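Local coordinates for DUF917 domain-containing protein (Chromobacterium violaceum, PDB 2O3I) that is of unknown function but pairs the N- and C-terminal domains of the S-Me-THD-like (DUF917) family in one chain, at residues T27-S30 against A31-A35; F3-S6 against P7-E11; A304-S307 against A308-H311; E245-L248 against D249-R253. The protein carries 2 engineered substitutions. One frame throughout, in Å; residues are numbered along the deposited sequence.

Contact 1: T27-S30 against A31-A35; sequences TMIS and ARHLA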
ATOM      1  N   THR A  27     -12.490  -4.461  20.847  1.00 29.02           N
ATOM      2  CA  THR A  27     -13.649  -4.889  21.624  1.00 30.41           C
ATOM      3  C   THR A  27     -13.366  -6.123  22.461  1.00 30.70           C
ATOM      4  O   THR A  27     -12.552  -6.974  22.087  1.00 28.75           O
ATOM      5  CB  THR A  27     -14.843  -5.239  20.723  1.00 30.23           C
ATOM      6  OG1 THR A  27     -14.539  -6.430  19.987  1.00 29.57           O
ATOM      7  CG2 THR A  27     -15.137  -4.103  19.745  1.00 31.96           C
HETATM    8  N   MSE A  28     -14.046  -6.211  23.598  1.00 30.43           N
HETATM    9  CA  MSE A  28     -13.905  -7.358  24.476  1.00 31.96           C
HETATM   10  C   MSE A  28     -14.513  -8.540  23.732  1.00 31.20           C
HETATM   11  O   MSE A  28     -14.126  -9.690  23.931  1.00 31.03           O
HETATM   12  CB  MSE A  28     -14.653  -7.115  25.786  1.00 35.05           C
HETATM   13  CG  MSE A  28     -14.001  -6.082  26.683  1.00 38.50           C
HETATM   14 SE   MSE A  28     -15.151  -5.542  28.142  1.00 47.97          SE
HETATM   15  CE  MSE A  28     -14.932  -7.057  29.316  1.00 47.68           C
ATOM     16  N   ILE A  29     -15.463  -8.235  22.858  1.00 30.20           N
ATOM     17  CA  ILE A  29     -16.134  -9.255  22.071  1.00 29.38           C
ATOM     18  C   ILE A  29     -15.128 -10.075  21.273  1.00 28.32           C
ATOM     19  O   ILE A  29     -15.104 -11.302  21.359  1.00 26.21           O
ATOM     20  CB  ILE A  29     -17.142  -8.611  21.115  1.00 31.26           C
ATOM     21  CG1 ILE A  29     -18.098  -7.717  21.920  1.00 33.91           C
ATOM     22  CG2 ILE A  29     -17.887  -9.699  20.344  1.00 32.56           C
ATOM     23  CD1 ILE A  29     -19.070  -6.890  21.087  1.00 35.39           C
ATOM     24  N   SER A  30     -14.286  -9.393  20.500  1.00 27.72           N
ATOM     25  CA  SER A  30     -13.286 -10.084  19.699  1.00 27.53           C
ATOM     26  C   SER A  30     -12.186 -10.652  20.592  1.00 26.14           C
ATOM     27  O   SER A  30     -11.568 -11.651  20.255  1.00 25.97           O
ATOM     28  CB  SER A  30     -12.683  -9.143  18.646  1.00 28.50           C
ATOM     29  OG  SER A  30     -11.813  -8.186  19.222  1.00 32.15           O
ATOM     30  N   ALA A  31     -11.940 -10.014  21.733  1.00 27.25           N
ATOM     31  CA  ALA A  31     -10.917 -10.501  22.652  1.00 27.08           C
ATOM     32  C   ALA A  31     -11.384 -11.818  23.268  1.00 27.75           C
ATOM     33  O   ALA A  31     -10.593 -12.746  23.432  1.00 28.67           O
ATOM     34  CB  ALA A  31     -10.648  -9.476  23.746  1.00 24.66           C
ATOM     35  N   ARG A  32     -12.671 -11.891  23.601  1.00 27.62           N
ATOM     36  CA  ARG A  32     -13.256 -13.093  24.193  1.00 29.26           C
ATOM     37  C   ARG A  32     -13.334 -14.216  23.171  1.00 29.88           C
ATOM     38  O   ARG A  32     -13.144 -15.383  23.504  1.00 30.39           O
ATOM     39  CB  ARG A  32     -14.650 -12.786  24.767  1.00 30.32           C
ATOM     40  CG  ARG A  32     -14.606 -12.128  26.156  1.00 32.07           C
ATOM     41  CD  ARG A  32     -15.956 -11.578  26.608  1.00 31.36           C
ATOM     42  NE  ARG A  32     -15.885 -10.986  27.945  1.00 31.98           N
ATOM     43  CZ  ARG A  32     -16.794 -10.153  28.453  1.00 33.32           C
ATOM     44  NH1 ARG A  32     -17.854  -9.807  27.736  1.00 33.21           N
ATOM     45  NH2 ARG A  32     -16.637  -9.648  29.672  1.00 29.69           N
ATOM     46  N   HIS A  33     -13.610 -13.860  21.925  1.00 31.50           N
ATOM     47  CA  HIS A  33     -13.682 -14.842  20.858  1.00 33.58           C
ATOM     48  C   HIS A  33     -12.354 -15.573  20.722  1.00 33.16           C
ATOM     49  O   HIS A  33     -12.320 -16.787  20.504  1.00 32.35           O
ATOM     50  CB  HIS A  33     -14.016 -14.159  19.534  1.00 36.88           C
ATOM     51  CG  HIS A  33     -15.468 -13.842  19.365  1.00 40.87           C
ATOM     52  ND1 HIS A  33     -15.928 -12.950  18.420  1.00 42.99           N
ATOM     53  CD2 HIS A  33     -16.563 -14.306  20.012  1.00 42.63           C
ATOM     54  CE1 HIS A  33     -17.246 -12.875  18.496  1.00 44.04           C
ATOM     55  NE2 HIS A  33     -17.656 -13.688  19.453  1.00 45.16           N
ATOM     56  N   LEU A  34     -11.260 -14.827  20.847  1.00 31.98           N
ATOM     57  CA  LEU A  34      -9.927 -15.405  20.726  1.00 30.72           C
ATOM     58  C   LEU A  34      -9.527 -16.210  21.961  1.00 30.03           C
ATOM     59  O   LEU A  34      -8.959 -17.302  21.847  1.00 28.56           O
ATOM     60  CB  LEU A  34      -8.897 -14.302  20.474  1.00 30.63           C
ATOM     61  CG  LEU A  34      -8.882 -13.646  19.092  1.00 30.84           C
ATOM     62  CD1 LEU A  34      -7.926 -12.470  19.095  1.00 30.85           C
ATOM     63  CD2 LEU A  34      -8.456 -14.673  18.043  1.00 32.25           C
ATOM     64  N   ALA A  35      -9.827 -15.666  23.137  1.00 28.19           N
ATOM     65  CA  ALA A  35      -9.494 -16.323  24.397  1.00 28.03           C
ATOM     66  C   ALA A  35     -10.264 -17.627  24.613  1.00 28.46           C
ATOM     67  O   ALA A  35      -9.763 -18.551  25.256  1.00 29.61           O
ATOM     68  CB  ALA A  35      -9.749 -15.372  25.557  1.00 26.60           C
TER

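Contact 2: F3-S6 against P7-E11; sequences FELS and PSDLE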
ATOM      1  N   PHE A   3       6.206 -13.520  35.700  1.00 35.95           N
ATOM      2  CA  PHE A   3       5.007 -14.288  36.041  1.00 34.85           C
ATOM      3  C   PHE A   3       4.383 -14.951  34.811  1.00 34.51           C
ATOM      4  O   PHE A   3       4.895 -14.808  33.697  1.00 34.24           O
ATOM      5  CB  PHE A   3       3.980 -13.400  36.781  1.00 30.68           C
ATOM      6  CG  PHE A   3       3.394 -12.284  35.946  1.00 30.19           C
ATOM      7  CD1 PHE A   3       2.208 -12.471  35.244  1.00 29.19           C
ATOM      8  CD2 PHE A   3       4.009 -11.036  35.894  1.00 28.59           C
ATOM      9  CE1 PHE A   3       1.639 -11.430  34.506  1.00 28.84           C
ATOM     10  CE2 PHE A   3       3.453  -9.992  35.162  1.00 28.74           C
ATOM     11  CZ  PHE A   3       2.263 -10.189  34.466  1.00 29.19           C
ATOM     12  N   GLU A   4       3.298 -15.698  35.007  1.00 33.98           N
ATOM     13  CA  GLU A   4       2.652 -16.359  33.879  1.00 34.45           C
ATOM     14  C   GLU A   4       1.132 -16.263  33.872  1.00 33.71           C
ATOM     15  O   GLU A   4       0.489 -16.106  34.919  1.00 32.92           O
ATOM     16  CB  GLU A   4       3.091 -17.833  33.784  1.00 36.04           C
ATOM     17  CG  GLU A   4       2.750 -18.701  34.972  1.00 40.92           C
ATOM     18  CD  GLU A   4       3.330 -20.115  34.862  1.00 43.23           C
ATOM     19  OE1 GLU A   4       2.930 -20.977  35.669  1.00 43.32           O
ATOM     20  OE2 GLU A   4       4.181 -20.367  33.980  1.00 41.72           O
ATOM     21  N   LEU A   5       0.565 -16.349  32.671  1.00 30.43           N
ATOM     22  CA  LEU A   5      -0.879 -16.265  32.493  1.00 28.91           C
ATOM     23  C   LEU A   5      -1.434 -17.620  32.102  1.00 27.01           C
ATOM     24  O   LEU A   5      -0.765 -18.397  31.431  1.00 28.46           O
ATOM     25  CB  LEU A   5      -1.224 -15.265  31.385  1.00 28.38           C
ATOM     26  CG  LEU A   5      -0.731 -13.821  31.474  1.00 26.94           C
ATOM     27  CD1 LEU A   5      -0.942 -13.142  30.123  1.00 24.83           C
ATOM     28  CD2 LEU A   5      -1.472 -13.083  32.576  1.00 26.23           C
ATOM     29  N   SER A   6      -2.664 -17.889  32.521  1.00 25.75           N
ATOM     30  CA  SER A   6      -3.348 -19.130  32.196  1.00 25.50           C
ATOM     31  C   SER A   6      -4.591 -18.720  31.402  1.00 25.80           C
ATOM     32  O   SER A   6      -4.930 -17.542  31.350  1.00 26.32           O
ATOM     33  CB  SER A   6      -3.767 -19.856  33.472  1.00 23.60           C
ATOM     34  OG  SER A   6      -4.804 -19.146  34.133  1.00 28.44           O
ATOM     35  N   PRO A   7      -5.282 -19.680  30.767  1.00 26.42           N
ATOM     36  CA  PRO A   7      -6.475 -19.292  30.009  1.00 26.98           C
ATOM     37  C   PRO A   7      -7.484 -18.489  30.837  1.00 27.06           C
ATOM     38  O   PRO A   7      -8.023 -17.490  30.368  1.00 26.51           O
ATOM     39  CB  PRO A   7      -7.033 -20.632  29.549  1.00 28.88           C
ATOM     40  CG  PRO A   7      -5.768 -21.432  29.305  1.00 26.71           C
ATOM     41  CD  PRO A   7      -4.939 -21.095  30.529  1.00 26.14           C
ATOM     42  N   SER A   8      -7.717 -18.910  32.075  1.00 27.04           N
ATOM     43  CA  SER A   8      -8.677 -18.223  32.936  1.00 27.79           C
ATOM     44  C   SER A   8      -8.262 -16.795  33.298  1.00 27.39           C
ATOM     45  O   SER A   8      -9.069 -16.018  33.799  1.00 25.54           O
ATOM     46  CB  SER A   8      -8.920 -19.035  34.206  1.00 28.44           C
ATOM     47  OG  SER A   8      -7.755 -19.086  34.999  1.00 34.78           O
ATOM     48  N   ASP A   9      -7.007 -16.444  33.035  1.00 28.66           N
ATOM     49  CA  ASP A   9      -6.533 -15.090  33.320  1.00 28.25           C
ATOM     50  C   ASP A   9      -6.847 -14.114  32.177  1.00 28.05           C
ATOM     51  O   ASP A   9      -6.769 -12.901  32.354  1.00 25.98           O
ATOM     52  CB  ASP A   9      -5.021 -15.079  33.554  1.00 29.01           C
ATOM     53  CG  ASP A   9      -4.616 -15.794  34.822  1.00 30.69           C
ATOM     54  OD1 ASP A   9      -5.394 -15.764  35.800  1.00 30.63           O
ATOM     55  OD2 ASP A   9      -3.505 -16.373  34.841  1.00 31.01           O
ATOM     56  N   LEU A  10      -7.199 -14.640  31.009  1.00 26.37           N
ATOM     57  CA  LEU A  10      -7.480 -13.785  29.864  1.00 28.18           C
ATOM     58  C   LEU A  10      -8.743 -12.942  30.015  1.00 27.64           C
ATOM     59  O   LEU A  10      -8.799 -11.814  29.525  1.00 25.82           O
ATOM     60  CB  LEU A  10      -7.565 -14.624  28.580  1.00 28.01           C
ATOM     61  CG  LEU A  10      -6.311 -15.430  28.224  1.00 29.75           C
ATOM     62  CD1 LEU A  10      -6.532 -16.148  26.919  1.00 28.57           C
ATOM     63  CD2 LEU A  10      -5.097 -14.500  28.119  1.00 32.25           C
ATOM     64  N   GLU A  11      -9.750 -13.479  30.697  1.00 27.93           N
ATOM     65  CA  GLU A  11     -11.003 -12.751  30.881  1.00 28.94           C
ATOM     66  C   GLU A  11     -10.810 -11.513  31.750  1.00 28.96           C
ATOM     67  O   GLU A  11     -11.250 -10.421  31.386  1.00 30.03           O
ATOM     68  CB  GLU A  11     -12.077 -13.669  31.478  1.00 28.64           C
ATOM     69  CG  GLU A  11     -13.339 -12.952  31.939  1.00 29.75           C
ATOM     70  CD  GLU A  11     -14.078 -12.218  30.820  1.00 29.72           C
ATOM     71  OE1 GLU A  11     -15.030 -11.475  31.135  1.00 30.50           O
ATOM     72  OE2 GLU A  11     -13.725 -12.380  29.634  1.00 29.84           O
TER
HETATM   73  O   HOH W   1      -1.603 -18.199  35.867  1.00 25.66           O

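Contact 3: A304-S307 against A308-H311; sequences AWDS and ALSH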
ATOM      1  N   ALA A 304     -14.015  15.054  26.081  1.00 33.43           N
ATOM      2  CA  ALA A 304     -15.254  14.997  26.841  1.00 35.76           C
ATOM      3  C   ALA A 304     -15.728  16.442  26.991  1.00 36.67           C
ATOM      4  O   ALA A 304     -15.012  17.288  27.537  1.00 35.58           O
ATOM      5  CB  ALA A 304     -15.017  14.363  28.212  1.00 37.43           C
ATOM      6  N   TRP A 305     -16.929  16.720  26.495  1.00 36.96           N
ATOM      7  CA  TRP A 305     -17.487  18.065  26.550  1.00 37.55           C
ATOM      8  C   TRP A 305     -18.747  18.198  27.386  1.00 38.10           C
ATOM      9  O   TRP A 305     -19.672  17.396  27.267  1.00 37.97           O
ATOM     10  CB  TRP A 305     -17.826  18.575  25.144  1.00 38.04           C
ATOM     11  CG  TRP A 305     -16.669  19.047  24.313  1.00 37.61           C
ATOM     12  CD1 TRP A 305     -15.991  18.334  23.361  1.00 37.28           C
ATOM     13  CD2 TRP A 305     -16.086  20.355  24.327  1.00 37.05           C
ATOM     14  NE1 TRP A 305     -15.023  19.122  22.780  1.00 38.08           N
ATOM     15  CE2 TRP A 305     -15.060  20.367  23.355  1.00 37.59           C
ATOM     16  CE3 TRP A 305     -16.332  21.522  25.066  1.00 36.06           C
ATOM     17  CZ2 TRP A 305     -14.278  21.501  23.105  1.00 36.49           C
ATOM     18  CZ3 TRP A 305     -15.557  22.648  24.816  1.00 34.88           C
ATOM     19  CH2 TRP A 305     -14.542  22.629  23.843  1.00 34.51           C
ATOM     20  N   ASP A 306     -18.769  19.228  28.227  1.00 38.90           N
ATOM     21  CA  ASP A 306     -19.935  19.538  29.042  1.00 39.85           C
ATOM     22  C   ASP A 306     -20.570  20.726  28.321  1.00 39.15           C
ATOM     23  O   ASP A 306     -19.932  21.761  28.151  1.00 38.68           O
ATOM     24  CB  ASP A 306     -19.534  19.958  30.460  1.00 41.36           C
ATOM     25  CG  ASP A 306     -20.738  20.322  31.322  1.00 43.76           C
ATOM     26  OD1 ASP A 306     -21.566  21.150  30.883  1.00 44.42           O
ATOM     27  OD2 ASP A 306     -20.855  19.782  32.444  1.00 46.08           O
ATOM     28  N   SER A 307     -21.813  20.560  27.892  1.00 38.55           N
ATOM     29  CA  SER A 307     -22.548  21.597  27.175  1.00 37.66           C
ATOM     30  C   SER A 307     -22.417  22.994  27.772  1.00 36.92           C
ATOM     31  O   SER A 307     -22.345  23.980  27.043  1.00 38.16           O
ATOM     32  CB  SER A 307     -24.031  21.232  27.123  1.00 37.49           C
ATOM     33  OG  SER A 307     -24.204  19.884  26.739  1.00 39.58           O
ATOM     34  N   ALA A 308     -22.389  23.075  29.096  1.00 35.23           N
ATOM     35  CA  ALA A 308     -22.313  24.361  29.776  1.00 35.82           C
ATOM     36  C   ALA A 308     -20.926  24.999  29.887  1.00 34.47           C
ATOM     37  O   ALA A 308     -20.801  26.101  30.410  1.00 33.32           O
ATOM     38  CB  ALA A 308     -22.937  24.235  31.175  1.00 34.83           C
ATOM     39  N   LEU A 309     -19.891  24.331  29.392  1.00 34.57           N
ATOM     40  CA  LEU A 309     -18.542  24.879  29.501  1.00 34.47           C
ATOM     41  C   LEU A 309     -17.832  25.115  28.173  1.00 34.14           C
ATOM     42  O   LEU A 309     -17.977  24.338  27.229  1.00 32.09           O
ATOM     43  CB  LEU A 309     -17.700  23.972  30.395  1.00 35.53           C
ATOM     44  CG  LEU A 309     -18.128  23.986  31.864  1.00 38.86           C
ATOM     45  CD1 LEU A 309     -17.549  22.784  32.600  1.00 40.15           C
ATOM     46  CD2 LEU A 309     -17.666  25.296  32.504  1.00 40.88           C
ATOM     47  N   SER A 310     -17.055  26.197  28.124  1.00 35.36           N
ATOM     48  CA  SER A 310     -16.310  26.599  26.927  1.00 36.34           C
ATOM     49  C   SER A 310     -15.068  25.751  26.685  1.00 35.85           C
ATOM     50  O   SER A 310     -14.576  25.664  25.563  1.00 35.60           O
ATOM     51  CB  SER A 310     -15.883  28.058  27.055  1.00 37.70           C
ATOM     52  OG  SER A 310     -16.971  28.873  27.447  1.00 45.77           O
ATOM     53  N   HIS A 311     -14.550  25.150  27.748  1.00 36.02           N
ATOM     54  CA  HIS A 311     -13.371  24.305  27.651  1.00 37.00           C
ATOM     55  C   HIS A 311     -13.787  22.855  27.899  1.00 36.48           C
ATOM     56  O   HIS A 311     -14.739  22.595  28.637  1.00 36.98           O
ATOM     57  CB  HIS A 311     -12.340  24.726  28.696  1.00 38.14           C
ATOM     58  CG  HIS A 311     -12.830  24.603  30.104  1.00 40.83           C
ATOM     59  ND1 HIS A 311     -13.599  25.572  30.712  1.00 43.31           N
ATOM     60  CD2 HIS A 311     -12.693  23.607  31.011  1.00 42.21           C
ATOM     61  CE1 HIS A 311     -13.915  25.178  31.934  1.00 43.09           C
ATOM     62  NE2 HIS A 311     -13.378  23.990  32.140  1.00 42.96           N
TER

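Contact 4: E245-L248 against D249-R253; sequences EAML and DFLRR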
ATOM      1  N   GLU A 245     -17.497   5.457  42.322  1.00 33.76           N
ATOM      2  CA  GLU A 245     -16.738   5.834  43.512  1.00 35.28           C
ATOM      3  C   GLU A 245     -15.796   4.703  43.911  1.00 34.28           C
ATOM      4  O   GLU A 245     -14.636   4.935  44.249  1.00 33.85           O
ATOM      5  CB  GLU A 245     -17.681   6.135  44.675  1.00 37.39           C
ATOM      6  CG  GLU A 245     -16.987   6.681  45.914  1.00 44.17           C
ATOM      7  CD  GLU A 245     -17.943   6.881  47.084  1.00 47.06           C
ATOM      8  OE1 GLU A 245     -19.085   7.333  46.847  1.00 48.80           O
ATOM      9  OE2 GLU A 245     -17.553   6.599  48.238  1.00 47.92           O
ATOM     10  N   ALA A 246     -16.304   3.475  43.874  1.00 32.80           N
ATOM     11  CA  ALA A 246     -15.493   2.315  44.217  1.00 32.00           C
ATOM     12  C   ALA A 246     -14.349   2.153  43.220  1.00 29.94           C
ATOM     13  O   ALA A 246     -13.264   1.718  43.584  1.00 30.16           O
ATOM     14  CB  ALA A 246     -16.359   1.052  44.231  1.00 32.90           C
HETATM   15  N   MSE A 247     -14.592   2.498  41.958  1.00 29.24           N
HETATM   16  CA  MSE A 247     -13.551   2.378  40.939  1.00 28.24           C
HETATM   17  C   MSE A 247     -12.415   3.333  41.265  1.00 28.14           C
HETATM   18  O   MSE A 247     -11.241   2.951  41.237  1.00 24.34           O
HETATM   19  CB  MSE A 247     -14.123   2.678  39.546  1.00 32.09           C
HETATM   20  CG  MSE A 247     -13.079   2.799  38.439  1.00 35.55           C
HETATM   21 SE   MSE A 247     -11.890   1.259  38.281  1.00 40.82          SE
HETATM   22  CE  MSE A 247     -12.763   0.365  36.804  1.00 37.54           C
ATOM     23  N   LEU A 248     -12.769   4.574  41.586  1.00 28.03           N
ATOM     24  CA  LEU A 248     -11.774   5.580  41.935  1.00 30.86           C
ATOM     25  C   LEU A 248     -11.021   5.163  43.200  1.00 31.44           C
ATOM     26  O   LEU A 248      -9.807   5.349  43.299  1.00 30.72           O
ATOM     27  CB  LEU A 248     -12.438   6.941  42.151  1.00 31.71           C
ATOM     28  CG  LEU A 248     -13.090   7.567  40.917  1.00 33.42           C
ATOM     29  CD1 LEU A 248     -13.848   8.811  41.346  1.00 36.31           C
ATOM     30  CD2 LEU A 248     -12.035   7.911  39.870  1.00 33.10           C
ATOM     31  N   ASP A 249     -11.741   4.600  44.165  1.00 31.27           N
ATOM     32  CA  ASP A 249     -11.098   4.154  45.390  1.00 32.61           C
ATOM     33  C   ASP A 249     -10.058   3.083  45.051  1.00 31.17           C
ATOM     34  O   ASP A 249      -8.900   3.192  45.453  1.00 30.55           O
ATOM     35  CB  ASP A 249     -12.136   3.603  46.380  1.00 35.24           C
ATOM     36  CG  ASP A 249     -12.971   4.704  47.036  1.00 38.08           C
ATOM     37  OD1 ASP A 249     -12.758   5.892  46.713  1.00 38.70           O
ATOM     38  OD2 ASP A 249     -13.845   4.386  47.876  1.00 39.14           O
ATOM     39  N   PHE A 250     -10.471   2.071  44.290  1.00 29.32           N
ATOM     40  CA  PHE A 250      -9.583   0.970  43.897  1.00 29.21           C
ATOM     41  C   PHE A 250      -8.350   1.476  43.162  1.00 28.19           C
ATOM     42  O   PHE A 250      -7.217   1.082  43.468  1.00 27.10           O
ATOM     43  CB  PHE A 250     -10.321  -0.029  42.991  1.00 30.78           C
ATOM     44  CG  PHE A 250      -9.496  -1.242  42.619  1.00 34.01           C
ATOM     45  CD1 PHE A 250      -9.416  -2.338  43.474  1.00 34.48           C
ATOM     46  CD2 PHE A 250      -8.773  -1.273  41.429  1.00 33.51           C
ATOM     47  CE1 PHE A 250      -8.629  -3.441  43.148  1.00 35.69           C
ATOM     48  CE2 PHE A 250      -7.986  -2.369  41.102  1.00 32.72           C
ATOM     49  CZ  PHE A 250      -7.913  -3.454  41.961  1.00 33.53           C
ATOM     50  N   LEU A 251      -8.579   2.338  42.180  1.00 27.83           N
ATOM     51  CA  LEU A 251      -7.495   2.897  41.389  1.00 27.40           C
ATOM     52  C   LEU A 251      -6.462   3.588  42.261  1.00 28.04           C
ATOM     53  O   LEU A 251      -5.260   3.409  42.077  1.00 24.50           O
ATOM     54  CB  LEU A 251      -8.043   3.900  40.373  1.00 26.46           C
ATOM     55  CG  LEU A 251      -8.892   3.361  39.213  1.00 26.78           C
ATOM     56  CD1 LEU A 251      -9.569   4.533  38.503  1.00 26.36           C
ATOM     57  CD2 LEU A 251      -8.026   2.578  38.240  1.00 23.93           C
ATOM     58  N   ARG A 252      -6.943   4.374  43.217  1.00 30.65           N
ATOM     59  CA  ARG A 252      -6.065   5.119  44.101  1.00 33.49           C
ATOM     60  C   ARG A 252      -5.319   4.237  45.096  1.00 35.09           C
ATOM     61  O   ARG A 252      -4.091   4.302  45.192  1.00 34.02           O
ATOM     62  CB  ARG A 252      -6.871   6.179  44.853  1.00 35.32           C
ATOM     63  CG  ARG A 252      -6.029   7.117  45.692  1.00 39.77           C
ATOM     64  CD  ARG A 252      -6.896   8.093  46.471  1.00 45.06           C
ATOM     65  NE  ARG A 252      -7.788   7.412  47.410  1.00 50.00           N
ATOM     66  CZ  ARG A 252      -9.060   7.102  47.168  1.00 51.69           C
ATOM     67  NH1 ARG A 252      -9.620   7.412  46.002  1.00 50.89           N
ATOM     68  NH2 ARG A 252      -9.772   6.473  48.097  1.00 51.23           N
ATOM     69  N   ARG A 253      -6.066   3.406  45.818  1.00 36.89           N
ATOM     70  CA  ARG A 253      -5.501   2.521  46.836  1.00 38.97           C
ATOM     71  C   ARG A 253      -4.753   1.288  46.321  1.00 38.94           C
ATOM     72  O   ARG A 253      -3.731   0.906  46.885  1.00 38.52           O
ATOM     73  CB  ARG A 253      -6.613   2.066  47.787  1.00 40.47           C
ATOM     74  CG  ARG A 253      -7.369   3.213  48.442  1.00 42.47           C
ATOM     75  CD  ARG A 253      -8.570   2.711  49.234  1.00 44.21           C
ATOM     76  NE  ARG A 253      -9.374   3.814  49.757  1.00 46.12           N
ATOM     77  CZ  ARG A 253     -10.595   3.678  50.269  1.00 48.03           C
ATOM     78  NH1 ARG A 253     -11.164   2.480  50.333  1.00 48.99           N
ATOM     79  NH2 ARG A 253     -11.253   4.745  50.705  1.00 48.79           N
TER

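Contact 1: T27-S30 against A31-A35
Met-28 and Arg-32 meet one turn apart in the first turns of helix 28-35, with Thr-27 in the N-cap position. The backbone bonds are those of a regular alpha-helix: Ala-31, Arg-32, His-33 and Leu-34 each donate to the carbonyl four residues earlier. Arg-32 N to Met-28 O, at 2.7 Å, is the shortest of them, and Leu-34 N to Ser-30 O, at 3.2 Å, is the longest.

The side-chain part of the contact is made by two side-by-side pairs. The selenomethionine chain bends at its last torsion (chi3 78°), which brings Met-28 CE over one face of the guanidinium of Arg-32, whose chain runs extended from CG to NE; the approach to NH2 is tighter than usual. That same nitrogen forms a salt bridge with Glu-11 and a hydrogen bond with Gln-329, so the polar end of Arg-32 is fixed from outside the helix while Met-28 lies over its face. Thr-27 OG1, at the helix start, is hydrogen-bonded to Asn-75, and Leu-34 packs on helix 111-124.

The second pair is Ile-29 with His-33, where CG2 approaches the ring carbon CE1 at 3.7 Å. Ile-29 O lies over one face of this imidazole, displaced toward the rim and 3.2 Å from His-33 CG.

Contact 2: F3-S6 against P7-E11
A strand-to-helix junction, where strand 3-5 passes through Ser-6 and Pro-7 toward helix 10-19, is held by reciprocal bonds between Ser-6 and Asp-9. In one direction the backbone of Ser-6 donates to the carboxylate: Ser-6 N lies 2.9 Å from Asp-9 OD2, with an N-H...O angle of 151°, and approaches on the anti side, 35° out of the carboxylate plane. In the other direction Asp-9 N donates to Ser-6 O, also at 2.9 Å, but from above the carbonyl plane. The Asp-9 CG sits beside its own backbone N (chi1 -68°), which turns the carboxylate back over the preceding turn and lets one residue give and receive at Ser-6.

OD2 collects further donors. Ser-6 OG reaches Asp-9 OD2 in a weak bond of 3.1 Å, and a water donates both to Asp-9 OD2, at 2.8 Å, and to Glu-4 O, tying the end of the strand to the same oxygen. The other oxygen, OD1, has a long, weak ion pair with Arg-234. The apolar contact is Leu-5 CD2 to Asp-9 CB, 4.2 Å, while Leu-5 itself packs on Leu-230 of helix 225-237 and on strand 49-52. An aspartate taking the backbone N-H three residues before it is one half of a capping box; with Asp-9 N bonded to Ser-6 O and not to OG, only that half is present in this strand-to-helix connection.

Contact 3: A304-S307 against A308-H311
Asp-306 and Leu-309 close a type I beta turn that carries the chain out of strand 301-306, in the antiparallel sheet of the C-terminal family region. The tight part is polar. Leu-309 N donates to Asp-306 O at 2.9 Å with an N-H...O angle of 168°, although the donor stands above the carbonyl plane. The aspartate side chain adds a second bond: with CG opposite its own backbone N (chi1 179°), OD1 curls over the turn and accepts from Ala-308 N at 2.8 Å, met nearly along the C-O direction. Ala-308 CB rests 3.4 Å from the same Asp-306 OD1. Both oxygens of Asp-306 that face the turn thus take a backbone N-H, while OD2 forms a salt bridge with Arg-291 on the neighbouring hairpin.

The other side lies at the protein surface and is joined by contacts other than hydrogen bonds. Leu-309 CD1 only brushes Asp-306 CB, at 4.1 Å. Trp-305 reaches across the mouth of the turn with the benzo edge of its indole; the Trp-305 side chain also touches Pro-312. Backbone carbonyls of the departing loop lie at this edge, near the ring plane: Leu-309 O is 3.8 Å from Trp-305 CZ3, and Ser-310 O comes close to the same carbon, at 3.3 Å.

Contact 4: E245-L248 against D249-R253
The carbonyls of Glu-245 to Leu-248 accept the N-H groups of Asp-249 to Arg-252 in an unbroken i to i+4 series. The four bonds run from 2.9 to 3.0 Å; Phe-250 N to Ala-246 O and Leu-251 N to Met-247 O are the straightest, each with an N-H...O angle of 168°. Ala-246 N is hydrogen-bonded to Thr-243 OG1 near the start of this helix, 244-255.

On the inner side, the selenomethionine Met-247 and Leu-251 cross at an angle, with SE 3.8 Å from Leu-251 CG. The bend of Met-247 at chi2 (55°) carries the selenium forward along the helix, toward that leucine. The helix is amphipathic: Met-247 and Leu-248 pack on Ile-356, and Leu-251 on Leu-358, of strand 352-358, while Phe-250 rests on Leu-232 and Ala-235 of helix 225-237.

A salt-bridge network gathers about Asp-249 on another side. Arg-252, bent at chi3, presents an edge of its guanidinium to the carboxylate, and NH2 makes a weak bond to Asp-249 OD1 at 3.3 Å. Arg-253 offers a face instead; its NH2 is 3.9 Å from Asp-249 OD2, a long pairing of charges with no N-H aimed at the oxygen. The two arginines probably offset the approach of a like charge, since Glu-245 OE2 lies 4.3 Å from Asp-249 OD2.

Contacts 1 and 2 touch, their centres about 14 Å apart. The salt bridge from Arg-32 NH2 to Glu-11 OE1, at 2.8 Å, and the packing of Ala-35 CB on Leu-10 CD1 join helix 28-35 to helix 10-19, the next helix back in the chain. Contact 4 belongs to the C-terminal part of the family sequence; its centre is about 24 Å from that of contact 2, yet both lean on helix 225-237, Leu-5 on Leu-230 and Phe-250 on Leu-232. Contact 3, in the same part as contact 4 with centres about 25 Å apart, is on the opposite side of the chain's centre from contact 2, about 41 Å between centres.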